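Local atomic coordinates of omega-class glutathione S-transferase (Bombyx mori, PDB entry 3WD6), a protein that binds glutathione and, as an omega-class member of the glutathione transferase superfamily, probably catalyses glutathione-dependent transferase and dehydroascorbate reductase reactions. Residues D179-R190 / Y211-V221. Residues are numbered along the deposited sequence; the frame is centred on the assembly and turned at random.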
ATOM      1  N   ASP A 179      -8.403  -7.247  -0.349  1.00 16.80           N
ATOM      2  CA  ASP A 179      -7.145  -7.717   0.205  1.00 17.13           C
ATOM      3  C   ASP A 179      -5.999  -6.780  -0.149  1.00 16.00           C
ATOM      4  O   ASP A 179      -5.301  -6.285   0.734  1.00 18.77           O
ATOM      5  CB  ASP A 179      -6.827  -9.123  -0.284  1.00 16.72           C
ATOM      6  CG  ASP A 179      -7.946 -10.108   0.004  1.00 18.74           C
ATOM      7  OD1 ASP A 179      -8.061 -10.567   1.176  1.00 16.76           O
ATOM      8  OD2 ASP A 179      -8.697 -10.433  -0.959  1.00 18.09           O
ATOM      9  N   TYR A 180      -5.803  -6.532  -1.438  1.00 14.95           N
ATOM     10  CA  TYR A 180      -4.646  -5.753  -1.868  1.00 15.59           C
ATOM     11  C   TYR A 180      -4.682  -4.325  -1.354  1.00 18.42           C
ATOM     12  O   TYR A 180      -3.625  -3.748  -1.064  1.00 17.09           O
ATOM     13  CB  TYR A 180      -4.510  -5.741  -3.389  1.00 14.32           C
ATOM     14  CG  TYR A 180      -4.004  -7.052  -3.958  1.00 17.05           C
ATOM     15  CD1 TYR A 180      -2.934  -7.734  -3.355  1.00 14.96           C
ATOM     16  CD2 TYR A 180      -4.609  -7.628  -5.078  1.00 14.50           C
ATOM     17  CE1 TYR A 180      -2.470  -8.948  -3.867  1.00 14.41           C
ATOM     18  CE2 TYR A 180      -4.157  -8.841  -5.595  1.00 15.75           C
ATOM     19  CZ  TYR A 180      -3.081  -9.497  -4.988  1.00 16.50           C
ATOM     20  OH  TYR A 180      -2.614 -10.682  -5.514  1.00 13.98           O
ATOM     21  N   MET A 181      -5.880  -3.747  -1.249  1.00 16.54           N
ATOM     22  CA  MET A 181      -5.981  -2.311  -0.943  1.00 17.97           C
ATOM     23  C   MET A 181      -5.761  -2.026   0.553  1.00 19.57           C
ATOM     24  O   MET A 181      -5.470  -0.885   0.944  1.00 17.92           O
ATOM     25  CB  MET A 181      -7.303  -1.705  -1.443  1.00 15.02           C
ATOM     26  CG  MET A 181      -7.454  -1.696  -2.962  1.00 14.78           C
ATOM     27  SD  MET A 181      -6.110  -0.835  -3.815  1.00 16.47           S
ATOM     28  CE  MET A 181      -5.033  -2.208  -4.261  1.00 15.21           C
ATOM     29  N   ILE A 182      -5.869  -3.062   1.382  1.00 16.84           N
ATOM     30  CA  ILE A 182      -5.566  -2.884   2.791  1.00 16.51           C
ATOM     31  C   ILE A 182      -4.200  -3.484   3.129  1.00 19.46           C
ATOM     32  O   ILE A 182      -3.598  -3.160   4.165  1.00 17.75           O
ATOM     33  CB  ILE A 182      -6.680  -3.468   3.715  1.00 17.93           C
ATOM     34  CG1 ILE A 182      -6.658  -4.998   3.741  1.00 18.10           C
ATOM     35  CG2 ILE A 182      -8.060  -2.961   3.278  1.00 17.12           C
ATOM     36  CD1 ILE A 182      -7.863  -5.619   4.499  1.00 18.45           C
ATOM     37  N   TRP A 183      -3.697  -4.348   2.246  1.00 18.20           N
ATOM     38  CA  TRP A 183      -2.475  -5.092   2.545  1.00 16.93           C
ATOM     39  C   TRP A 183      -1.285  -4.247   3.073  1.00 16.89           C
ATOM     40  O   TRP A 183      -0.581  -4.666   3.994  1.00 17.27           O
ATOM     41  CB  TRP A 183      -2.010  -5.931   1.338  1.00 17.87           C
ATOM     42  CG  TRP A 183      -0.640  -6.446   1.617  1.00 16.98           C
ATOM     43  CD1 TRP A 183       0.537  -6.038   1.046  1.00 17.75           C
ATOM     44  CD2 TRP A 183      -0.293  -7.401   2.617  1.00 15.41           C
ATOM     45  NE1 TRP A 183       1.601  -6.716   1.610  1.00 16.41           N
ATOM     46  CE2 TRP A 183       1.116  -7.552   2.585  1.00 19.57           C
ATOM     47  CE3 TRP A 183      -1.036  -8.162   3.525  1.00 15.72           C
ATOM     48  CZ2 TRP A 183       1.797  -8.433   3.435  1.00 18.52           C
ATOM     49  CZ3 TRP A 183      -0.358  -9.040   4.371  1.00 18.61           C
ATOM     50  CH2 TRP A 183       1.048  -9.162   4.321  1.00 16.03           C
ATOM     51  N   PRO A 184      -1.037  -3.071   2.477  1.00 17.62           N
ATOM     52  CA  PRO A 184       0.192  -2.365   2.880  1.00 17.36           C
ATOM     53  C   PRO A 184       0.275  -2.104   4.389  1.00 18.89           C
ATOM     54  O   PRO A 184       1.375  -2.053   4.984  1.00 15.59           O
ATOM     55  CB  PRO A 184       0.090  -1.028   2.127  1.00 18.17           C
ATOM     56  CG  PRO A 184      -0.754  -1.355   0.911  1.00 18.41           C
ATOM     57  CD  PRO A 184      -1.774  -2.357   1.409  1.00 16.89           C
ATOM     58  N   TRP A 185      -0.882  -1.906   5.012  1.00 18.02           N
ATOM     59  CA  TRP A 185      -0.859  -1.614   6.438  1.00 18.42           C
ATOM     60  C   TRP A 185      -0.595  -2.869   7.237  1.00 21.64           C
ATOM     61  O   TRP A 185       0.133  -2.821   8.227  1.00 22.04           O
ATOM     62  CB  TRP A 185      -2.080  -0.819   6.882  1.00 14.77           C
ATOM     63  CG  TRP A 185      -1.938   0.538   6.305  1.00 20.60           C
ATOM     64  CD1 TRP A 185      -1.256   1.597   6.852  1.00 17.84           C
ATOM     65  CD2 TRP A 185      -2.376   0.972   5.002  1.00 19.11           C
ATOM     66  NE1 TRP A 185      -1.286   2.669   5.990  1.00 18.25           N
ATOM     67  CE2 TRP A 185      -1.965   2.319   4.852  1.00 17.86           C
ATOM     68  CE3 TRP A 185      -3.095   0.363   3.966  1.00 16.67           C
ATOM     69  CZ2 TRP A 185      -2.243   3.065   3.705  1.00 19.78           C
ATOM     70  CZ3 TRP A 185      -3.378   1.107   2.824  1.00 17.66           C
ATOM     71  CH2 TRP A 185      -2.951   2.447   2.704  1.00 20.04           C
ATOM     72  N   PHE A 186      -1.129  -3.999   6.781  1.00 17.55           N
ATOM     73  CA  PHE A 186      -0.741  -5.264   7.387  1.00 18.43           C
ATOM     74  C   PHE A 186       0.762  -5.552   7.225  1.00 22.03           C
ATOM     75  O   PHE A 186       1.393  -6.106   8.150  1.00 21.96           O
ATOM     76  CB  PHE A 186      -1.597  -6.410   6.856  1.00 17.75           C
ATOM     77  CG  PHE A 186      -3.024  -6.348   7.329  1.00 20.75           C
ATOM     78  CD1 PHE A 186      -3.324  -5.942   8.640  1.00 22.24           C
ATOM     79  CD2 PHE A 186      -4.069  -6.669   6.467  1.00 18.48           C
ATOM     80  CE1 PHE A 186      -4.652  -5.868   9.084  1.00 21.04           C
ATOM     81  CE2 PHE A 186      -5.397  -6.613   6.905  1.00 22.44           C
ATOM     82  CZ  PHE A 186      -5.687  -6.208   8.215  1.00 23.15           C
ATOM     83  N   GLU A 187       1.338  -5.192   6.072  1.00 17.58           N
ATOM     84  CA  GLU A 187       2.760  -5.418   5.863  1.00 18.84           C
ATOM     85  C   GLU A 187       3.526  -4.654   6.932  1.00 19.70           C
ATOM     86  O   GLU A 187       4.517  -5.153   7.487  1.00 19.26           O
ATOM     87  CB  GLU A 187       3.218  -4.979   4.455  1.00 18.09           C
ATOM     88  CG  GLU A 187       4.695  -5.325   4.174  1.00 16.60           C
ATOM     89  CD  GLU A 187       5.127  -5.180   2.706  1.00 19.36           C
ATOM     90  OE1 GLU A 187       6.285  -4.760   2.454  1.00 20.32           O
ATOM     91  OE2 GLU A 187       4.329  -5.506   1.792  1.00 20.53           O
ATOM     92  N   ARG A 188       3.045  -3.449   7.230  1.00 21.15           N
ATOM     93  CA  ARG A 188       3.698  -2.557   8.190  1.00 20.75           C
ATOM     94  C   ARG A 188       3.434  -2.977   9.638  1.00 24.18           C
ATOM     95  O   ARG A 188       4.310  -2.845  10.496  1.00 24.96           O
ATOM     96  CB  ARG A 188       3.281  -1.095   7.936  1.00 19.16           C
ATOM     97  CG  ARG A 188       4.106  -0.400   6.832  1.00 20.14           C
ATOM     98  CD  ARG A 188       3.258   0.421   5.867  1.00 15.05           C
ATOM     99  NE  ARG A 188       4.055   0.958   4.754  1.00 18.24           N
ATOM    100  CZ  ARG A 188       4.193   0.360   3.570  1.00 16.33           C
ATOM    101  NH1 ARG A 188       3.582  -0.790   3.329  1.00 17.52           N
ATOM    102  NH2 ARG A 188       4.930   0.915   2.622  1.00 15.06           N
ATOM    103  N   LEU A 189       2.244  -3.513   9.902  1.00 23.35           N
ATOM    104  CA  LEU A 189       1.886  -3.951  11.252  1.00 28.11           C
ATOM    105  C   LEU A 189       2.971  -4.907  11.773  1.00 28.16           C
ATOM    106  O   LEU A 189       3.327  -4.876  12.958  1.00 27.39           O
ATOM    107  CB  LEU A 189       0.491  -4.622  11.251  1.00 28.90           C
ATOM    108  CG  LEU A 189      -0.182  -5.154  12.532  1.00 31.27           C
ATOM    109  CD1 LEU A 189      -1.679  -5.396  12.313  1.00 31.07           C
ATOM    110  CD2 LEU A 189       0.485  -6.427  13.070  1.00 31.75           C
ATOM    111  N   ARG A 190       3.498  -5.730  10.865  1.00 25.63           N
ATOM    112  CA  ARG A 190       4.552  -6.688  11.185  1.00 25.08           C
ATOM    113  C   ARG A 190       5.785  -6.027  11.849  1.00 28.19           C
ATOM    114  O   ARG A 190       6.394  -6.604  12.757  1.00 26.37           O
ATOM    115  CB  ARG A 190       4.945  -7.477   9.928  1.00 22.35           C
ATOM    116  CG  ARG A 190       3.993  -8.624   9.598  1.00 24.31           C
ATOM    117  CD  ARG A 190       4.002  -9.009   8.103  1.00 20.53           C
ATOM    118  NE  ARG A 190       5.240  -9.616   7.612  1.00 23.31           N
ATOM    119  CZ  ARG A 190       6.154  -8.977   6.871  1.00 26.48           C
ATOM    120  NH1 ARG A 190       5.983  -7.697   6.550  1.00 26.18           N
ATOM    121  NH2 ARG A 190       7.240  -9.612   6.440  1.00 25.47           N
ATOM    122  N   TYR A 211      -4.233 -15.213   8.006  1.00 20.86           N
ATOM    123  CA  TYR A 211      -4.470 -14.522   6.744  1.00 19.18           C
ATOM    124  C   TYR A 211      -3.233 -13.705   6.344  1.00 17.40           C
ATOM    125  O   TYR A 211      -2.829 -13.709   5.191  1.00 15.86           O
ATOM    126  CB  TYR A 211      -5.722 -13.649   6.894  1.00 20.02           C
ATOM    127  CG  TYR A 211      -5.913 -12.546   5.879  1.00 19.84           C
ATOM    128  CD1 TYR A 211      -6.439 -12.815   4.613  1.00 17.51           C
ATOM    129  CD2 TYR A 211      -5.620 -11.222   6.205  1.00 18.35           C
ATOM    130  CE1 TYR A 211      -6.645 -11.797   3.684  1.00 16.04           C
ATOM    131  CE2 TYR A 211      -5.818 -10.191   5.274  1.00 19.08           C
ATOM    132  CZ  TYR A 211      -6.334 -10.489   4.024  1.00 17.35           C
ATOM    133  OH  TYR A 211      -6.528  -9.476   3.115  1.00 17.45           O
ATOM    134  N   ILE A 212      -2.612 -13.029   7.303  1.00 19.52           N
ATOM    135  CA  ILE A 212      -1.415 -12.270   6.992  1.00 17.52           C
ATOM    136  C   ILE A 212      -0.304 -13.186   6.466  1.00 20.18           C
ATOM    137  O   ILE A 212       0.325 -12.868   5.438  1.00 18.57           O
ATOM    138  CB  ILE A 212      -0.966 -11.381   8.165  1.00 20.21           C
ATOM    139  CG1 ILE A 212      -1.969 -10.231   8.311  1.00 22.49           C
ATOM    140  CG2 ILE A 212       0.452 -10.826   7.939  1.00 14.79           C
ATOM    141  CD1 ILE A 212      -1.962  -9.567   9.675  1.00 21.26           C
ATOM    142  N   ASP A 213      -0.072 -14.320   7.137  1.00 19.88           N
ATOM    143  CA  ASP A 213       0.893 -15.313   6.629  1.00 19.95           C
ATOM    144  C   ASP A 213       0.613 -15.743   5.200  1.00 19.33           C
ATOM    145  O   ASP A 213       1.546 -15.880   4.403  1.00 18.73           O
ATOM    146  CB  ASP A 213       0.912 -16.570   7.510  1.00 22.22           C
ATOM    147  CG  ASP A 213       1.519 -16.317   8.865  1.00 28.83           C
ATOM    148  OD1 ASP A 213       2.318 -15.348   9.002  1.00 34.01           O
ATOM    149  OD2 ASP A 213       1.194 -17.083   9.797  1.00 31.01           O
ATOM    150  N   ASN A 214      -0.660 -16.006   4.885  1.00 18.60           N
ATOM    151  CA  ASN A 214      -1.012 -16.405   3.524  1.00 18.14           C
ATOM    152  C   ASN A 214      -0.757 -15.264   2.534  1.00 16.87           C
ATOM    153  O   ASN A 214      -0.273 -15.485   1.429  1.00 16.16           O
ATOM    154  CB  ASN A 214      -2.460 -16.901   3.447  1.00 16.29           C
ATOM    155  CG  ASN A 214      -2.658 -18.223   4.190  1.00 17.80           C
ATOM    156  OD1 ASN A 214      -1.809 -19.112   4.124  1.00 21.77           O
ATOM    157  ND2 ASN A 214      -3.777 -18.357   4.893  1.00 15.92           N
ATOM    158  N   MET A 215      -1.047 -14.035   2.938  1.00 16.88           N
ATOM    159  CA  MET A 215      -0.843 -12.915   2.023  1.00 18.50           C
ATOM    160  C   MET A 215       0.636 -12.769   1.601  1.00 17.78           C
ATOM    161  O   MET A 215       0.953 -12.532   0.419  1.00 18.32           O
ATOM    162  CB  MET A 215      -1.413 -11.623   2.608  1.00 16.63           C
ATOM    163  CG  MET A 215      -2.954 -11.486   2.436  1.00 16.69           C
ATOM    164  SD  MET A 215      -3.528 -11.173   0.732  1.00 19.21           S
ATOM    165  CE  MET A 215      -2.937  -9.472   0.519  1.00 14.75           C
ATOM    166  N   LEU A 216       1.529 -12.947   2.570  1.00 17.07           N
ATOM    167  CA  LEU A 216       2.972 -12.890   2.353  1.00 18.50           C
ATOM    168  C   LEU A 216       3.405 -13.830   1.245  1.00 18.78           C
ATOM    169  O   LEU A 216       4.424 -13.608   0.597  1.00 16.85           O
ATOM    170  CB  LEU A 216       3.710 -13.273   3.634  1.00 17.25           C
ATOM    171  CG  LEU A 216       3.625 -12.203   4.722  1.00 20.12           C
ATOM    172  CD1 LEU A 216       4.176 -12.732   6.043  1.00 18.22           C
ATOM    173  CD2 LEU A 216       4.361 -10.931   4.279  1.00 16.94           C
ATOM    174  N   LYS A 217       2.628 -14.885   1.021  1.00 18.83           N
ATOM    175  CA  LYS A 217       2.996 -15.872   0.009  1.00 20.90           C
ATOM    176  C   LYS A 217       2.374 -15.584  -1.358  1.00 17.65           C
ATOM    177  O   LYS A 217       2.685 -16.268  -2.332  1.00 18.61           O
ATOM    178  CB  LYS A 217       2.627 -17.289   0.465  1.00 18.51           C
ATOM    179  CG  LYS A 217       3.576 -17.896   1.475  1.00 18.01           C
ATOM    180  CD  LYS A 217       2.937 -19.176   2.021  1.00 22.40           C
ATOM    181  CE  LYS A 217       3.448 -19.532   3.424  1.00 22.74           C
ATOM    182  NZ  LYS A 217       4.699 -20.295   3.293  1.00 30.16           N
ATOM    183  N   ASP A 218       1.483 -14.600  -1.433  1.00 16.39           N
ATOM    184  CA  ASP A 218       0.936 -14.223  -2.738  1.00 17.38           C
ATOM    185  C   ASP A 218       2.013 -13.518  -3.576  1.00 17.23           C
ATOM    186  O   ASP A 218       2.685 -12.581  -3.090  1.00 17.21           O
ATOM    187  CB  ASP A 218      -0.296 -13.319  -2.596  1.00 17.63           C
ATOM    188  CG  ASP A 218      -0.895 -12.966  -3.942  1.00 16.86           C
ATOM    189  OD1 ASP A 218      -1.559 -13.844  -4.556  1.00 17.47           O
ATOM    190  OD2 ASP A 218      -0.658 -11.829  -4.414  1.00 15.41           O
ATOM    191  N   SER A 219       2.202 -13.941  -4.825  1.00 16.63           N
ATOM    192  CA  SER A 219       3.352 -13.413  -5.591  1.00 18.20           C
ATOM    193  C   SER A 219       3.304 -11.906  -5.848  1.00 17.32           C
ATOM    194  O   SER A 219       4.357 -11.296  -6.084  1.00 17.73           O
ATOM    195  CB  SER A 219       3.571 -14.165  -6.901  1.00 15.72           C
ATOM    196  OG  SER A 219       2.411 -14.142  -7.707  1.00 18.53           O
ATOM    197  N   ALA A 220       2.107 -11.314  -5.825  1.00 15.17           N
ATOM    198  CA  ALA A 220       2.001  -9.857  -5.997  1.00 17.02           C
ATOM    199  C   ALA A 220       2.593  -9.173  -4.773  1.00 18.28           C
ATOM    200  O   ALA A 220       3.218  -8.103  -4.887  1.00 15.39           O
ATOM    201  CB  ALA A 220       0.552  -9.406  -6.197  1.00 14.19           C
ATOM    202  N   VAL A 221       2.377  -9.789  -3.607  1.00 14.94           N
ATOM    203  CA  VAL A 221       2.938  -9.285  -2.368  1.00 15.30           C
ATOM    204  C   VAL A 221       4.434  -9.588  -2.250  1.00 17.85           C
ATOM    205  O   VAL A 221       5.244  -8.679  -2.007  1.00 18.80           O
ATOM    206  CB  VAL A 221       2.201  -9.856  -1.134  1.00 18.04           C
ATOM    207  CG1 VAL A 221       2.910  -9.439   0.132  1.00 16.30           C
ATOM    208  CG2 VAL A 221       0.728  -9.383  -1.115  1.00 16.21           C
TER
HETATM  209  O   HOH W   1      -4.530  -7.529   3.190  1.00 15.14           O
HETATM  210  O   HOH W   2       4.726  -6.137  -0.807  1.00 19.23           O
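The stretches 179-189 and 211-216 of two longer helices cross steeply, with 105° between their N-to-C directions and a closest approach of 10.8 Å between axes; W183 sits as a knob among I212, M215 and L216 of 211-216 and V221 of the short helix after it. The pair belongs to the all-helical C-terminal domain of the glutathione transferase fold, the I182 side chain lying about 12 Å from the bound glutathione. With CG anti to the backbone N (chi1 169°), the W183 indole reaches across: V221 CG2 lies over its five-membered ring in a CH-pi contact, 4.0 Å from the centroid and 11° off the normal, L216 CD2 meets the benzo edge, and M215 CB comes within 3.3 Å of W183 CZ3. W183 NE1 donates to E187 OE2, which lies out of the indole plane; Q42 also donates to that oxygen. Replacing W183 by an alanine is likely to open a gap between M215 and V221 and cost E187 its indole donor. Beside it, the F186 and Y211 side chains cross at about a right angle, with F186 CE2 at the edge of the Y211 ring, and F186 CD1 packs on I212 CD1, 4.0 Å away. Polar bonds flank this core. D179 OD1 accepts from Y211 OH (2.7 Å) on its anti lone pair, and L170 N shares that oxygen; water 1 bridges Y211 OH to D179 O. At the N-cap of helix 219-222, D218 OD2 accepts from Y180 OH (2.5 Å) and A220 N (3.1 Å), which approach from opposite faces of the carboxylate.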